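Local coordinates for protein insecticidal Delta-Endotoxin Cry8Ea1 (Bacillus Thuringiensis, PDB 3EB7) that acts as an insecticidal delta-endotoxin against underground scarab larvae (Holotrichia parallela), probably by forming pores in midgut membranes as other three-domain Cry toxins do, at residues Q309-S314 and V486-I491. Residues are numbered along the deposited sequence; the frame is centred on the assembly and turned at random.
Sequences QPIGGS and VIRLNI
A type II beta turn, Pro310 to Gly313, links strands 296-310 and 316-321 of the second domain of this three-domain Cry toxin, and its outer corner, Ile311 and Gly312, rests against Arg488 on strand 482-491 of the C-terminal beta-sandwich domain. The turn is closed by its own backbone bond, Gly313 N to Pro310 O at 2.9 Å, and Gly312 occupies the third position with positive phi (73°), as this turn type prefers. Apart from Ile311 O, which lies 4.1 Å from Arg488 CB, the direct contacts are carbon to carbon. The CG2 branch of Ile311, set opposite the backbone N across the CA-CB bond, meets CG of Arg488 at 4.1 Å, the two side chains crossing at about a right angle. Further out, Arg488 CD lies 4.2 Å from Gly312 CA, so the aliphatic part of the arginine reaches from the Ile311 methyl to the turn backbone. Bends at chi2 (126°) and chi3 (-44°) bring the guanidinium alongside its own strand, where NH1 makes a weak bond to Leu489 O. The polar link is indirect: one water donates to Ile311 O at 2.9 Å and accepts from Arg488 N at 2.8 Å. Around this patch, Ile311 also packs on Phe279 of strand 278-292 and on Asn441 and Lys455, while Arg488 touches Gln559 and Thr561 of the adjacent strand 559-567. With 115 Å² buried, no direct hydrogen bond and no salt bridge between the segments, the domains meet here through loose aliphatic contact, and a single bridging water satisfies a turn carbonyl and a strand amide together.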
ATOM      1  N   GLN A 309      19.275   1.134  -2.871  1.00 21.19           N
ATOM      2  CA  GLN A 309      19.502   2.510  -3.205  1.00 21.23           C
ATOM      3  C   GLN A 309      18.201   3.289  -3.230  1.00 21.36           C
ATOM      4  O   GLN A 309      17.313   2.935  -3.998  1.00 21.39           O
ATOM      5  CB  GLN A 309      20.116   2.557  -4.614  1.00 20.79           C
ATOM      6  CG  GLN A 309      20.820   3.822  -4.853  1.00 22.78           C
ATOM      7  CD  GLN A 309      21.178   4.033  -6.297  1.00 24.04           C
ATOM      8  OE1 GLN A 309      21.578   5.126  -6.680  1.00 26.85           O
ATOM      9  NE2 GLN A 309      21.059   3.006  -7.096  1.00 25.28           N
ATOM     10  N   PRO A 310      18.120   4.398  -2.448  1.00 22.16           N
ATOM     11  CA  PRO A 310      17.073   5.435  -2.577  1.00 22.30           C
ATOM     12  C   PRO A 310      17.152   6.098  -3.963  1.00 22.64           C
ATOM     13  O   PRO A 310      18.233   6.093  -4.591  1.00 23.77           O
ATOM     14  CB  PRO A 310      17.448   6.487  -1.499  1.00 22.17           C
ATOM     15  CG  PRO A 310      18.420   5.855  -0.614  1.00 22.33           C
ATOM     16  CD  PRO A 310      19.111   4.749  -1.411  1.00 22.24           C
ATOM     17  N   ILE A 311      16.068   6.727  -4.413  1.00 22.09           N
ATOM     18  CA  ILE A 311      16.088   7.358  -5.741  1.00 22.11           C
ATOM     19  C   ILE A 311      17.181   8.440  -5.833  1.00 22.28           C
ATOM     20  O   ILE A 311      17.115   9.494  -5.178  1.00 22.49           O
ATOM     21  CB  ILE A 311      14.705   7.871  -6.178  1.00 22.30           C
ATOM     22  CG1 ILE A 311      13.689   6.722  -6.258  1.00 22.96           C
ATOM     23  CG2 ILE A 311      14.777   8.576  -7.537  1.00 22.14           C
ATOM     24  CD1 ILE A 311      12.231   7.193  -6.284  1.00 21.58           C
ATOM     25  N   GLY A 312      18.197   8.164  -6.641  1.00 22.29           N
ATOM     26  CA  GLY A 312      19.268   9.116  -6.840  1.00 22.58           C
ATOM     27  C   GLY A 312      20.182   9.229  -5.628  1.00 23.70           C
ATOM     28  O   GLY A 312      20.874  10.211  -5.512  1.00 24.00           O
ATOM     29  N   GLY A 313      20.176   8.247  -4.713  1.00 23.47           N
ATOM     30  CA  GLY A 313      21.060   8.301  -3.582  1.00 23.33           C
ATOM     31  C   GLY A 313      22.231   7.335  -3.619  1.00 24.34           C
ATOM     32  O   GLY A 313      22.547   6.728  -4.661  1.00 23.60           O
ATOM     33  N   SER A 314      22.896   7.200  -2.470  1.00 25.27           N
ATOM     34  CA  SER A 314      24.027   6.275  -2.326  1.00 25.94           C
ATOM     35  C   SER A 314      23.516   4.839  -2.212  1.00 25.34           C
ATOM     36  O   SER A 314      22.428   4.607  -1.707  1.00 24.88           O
ATOM     37  CB  SER A 314      24.789   6.599  -1.043  1.00 25.73           C
ATOM     38  OG  SER A 314      25.316   7.894  -1.122  1.00 29.83           O
ATOM     39  N   VAL A 486      17.315  15.826  -0.112  1.00 25.05           N
ATOM     40  CA  VAL A 486      17.171  16.202  -1.486  1.00 24.73           C
ATOM     41  C   VAL A 486      16.327  15.132  -2.209  1.00 24.76           C
ATOM     42  O   VAL A 486      16.722  13.959  -2.271  1.00 23.82           O
ATOM     43  CB  VAL A 486      18.543  16.291  -2.130  1.00 24.57           C
ATOM     44  CG1 VAL A 486      18.407  16.800  -3.541  1.00 25.18           C
ATOM     45  CG2 VAL A 486      19.448  17.217  -1.290  1.00 25.79           C
ATOM     46  N   ILE A 487      15.154  15.547  -2.687  1.00 24.34           N
ATOM     47  CA  ILE A 487      14.302  14.718  -3.496  1.00 25.19           C
ATOM     48  C   ILE A 487      14.660  14.983  -4.962  1.00 26.25           C
ATOM     49  O   ILE A 487      14.553  16.121  -5.455  1.00 24.77           O
ATOM     50  CB  ILE A 487      12.799  14.999  -3.283  1.00 25.39           C
ATOM     51  CG1 ILE A 487      12.416  14.868  -1.816  1.00 24.67           C
ATOM     52  CG2 ILE A 487      11.919  14.090  -4.220  1.00 24.38           C
ATOM     53  CD1 ILE A 487      11.031  15.303  -1.542  1.00 27.21           C
ATOM     54  N   ARG A 488      15.100  13.915  -5.630  1.00 26.88           N
ATOM     55  CA  ARG A 488      15.559  13.987  -7.013  1.00 28.30           C
ATOM     56  C   ARG A 488      14.404  13.702  -7.951  1.00 27.09           C
ATOM     57  O   ARG A 488      13.641  12.743  -7.739  1.00 27.86           O
ATOM     58  CB  ARG A 488      16.704  13.009  -7.200  1.00 28.83           C
ATOM     59  CG  ARG A 488      16.593  12.143  -8.451  1.00 36.06           C
ATOM     60  CD  ARG A 488      17.875  12.253  -9.307  1.00 42.65           C
ATOM     61  NE  ARG A 488      18.284  13.661  -9.399  1.00 43.90           N
ATOM     62  CZ  ARG A 488      17.780  14.521 -10.276  1.00 44.79           C
ATOM     63  NH1 ARG A 488      16.847  14.101 -11.161  1.00 41.62           N
ATOM     64  NH2 ARG A 488      18.223  15.787 -10.261  1.00 43.40           N
ATOM     65  N   LEU A 489      14.239  14.557  -8.951  1.00 26.49           N
ATOM     66  CA  LEU A 489      13.042  14.543  -9.795  1.00 26.20           C
ATOM     67  C   LEU A 489      13.309  14.471 -11.314  1.00 26.50           C
ATOM     68  O   LEU A 489      14.329  14.963 -11.807  1.00 27.24           O
ATOM     69  CB  LEU A 489      12.203  15.790  -9.520  1.00 26.10           C
ATOM     70  CG  LEU A 489      11.826  16.255  -8.109  1.00 26.25           C
ATOM     71  CD1 LEU A 489      11.268  17.677  -8.242  1.00 26.52           C
ATOM     72  CD2 LEU A 489      10.801  15.287  -7.483  1.00 23.52           C
ATOM     73  N   ASN A 490      12.374  13.869 -12.049  1.00 26.01           N
ATOM     74  CA  ASN A 490      12.418  13.885 -13.490  1.00 26.00           C
ATOM     75  C   ASN A 490      11.238  14.673 -14.015  1.00 25.70           C
ATOM     76  O   ASN A 490      10.080  14.243 -13.848  1.00 23.51           O
ATOM     77  CB  ASN A 490      12.533  12.466 -14.083  1.00 26.10           C
ATOM     78  CG  ASN A 490      13.957  11.893 -13.924  1.00 29.30           C
ATOM     79  OD1 ASN A 490      14.868  12.238 -14.697  1.00 31.68           O
ATOM     80  ND2 ASN A 490      14.166  11.055 -12.885  1.00 30.43           N
ATOM     81  N   ILE A 491      11.531  15.852 -14.602  1.00 25.16           N
ATOM     82  CA  ILE A 491      10.450  16.781 -14.990  1.00 25.37           C
ATOM     83  C   ILE A 491      10.058  16.506 -16.463  1.00 26.24           C
ATOM     84  O   ILE A 491      10.903  16.591 -17.382  1.00 25.55           O
ATOM     85  CB  ILE A 491      10.802  18.316 -14.756  1.00 25.82           C
ATOM     86  CG1 ILE A 491      11.528  18.615 -13.409  1.00 25.74           C
ATOM     87  CG2 ILE A 491       9.579  19.226 -14.971  1.00 24.04           C
ATOM     88  CD1 ILE A 491      10.828  18.168 -12.134  1.00 23.06           C
TER
HETATM   89  O   HOH W   1      15.020  11.336  -4.540  1.00 14.23           O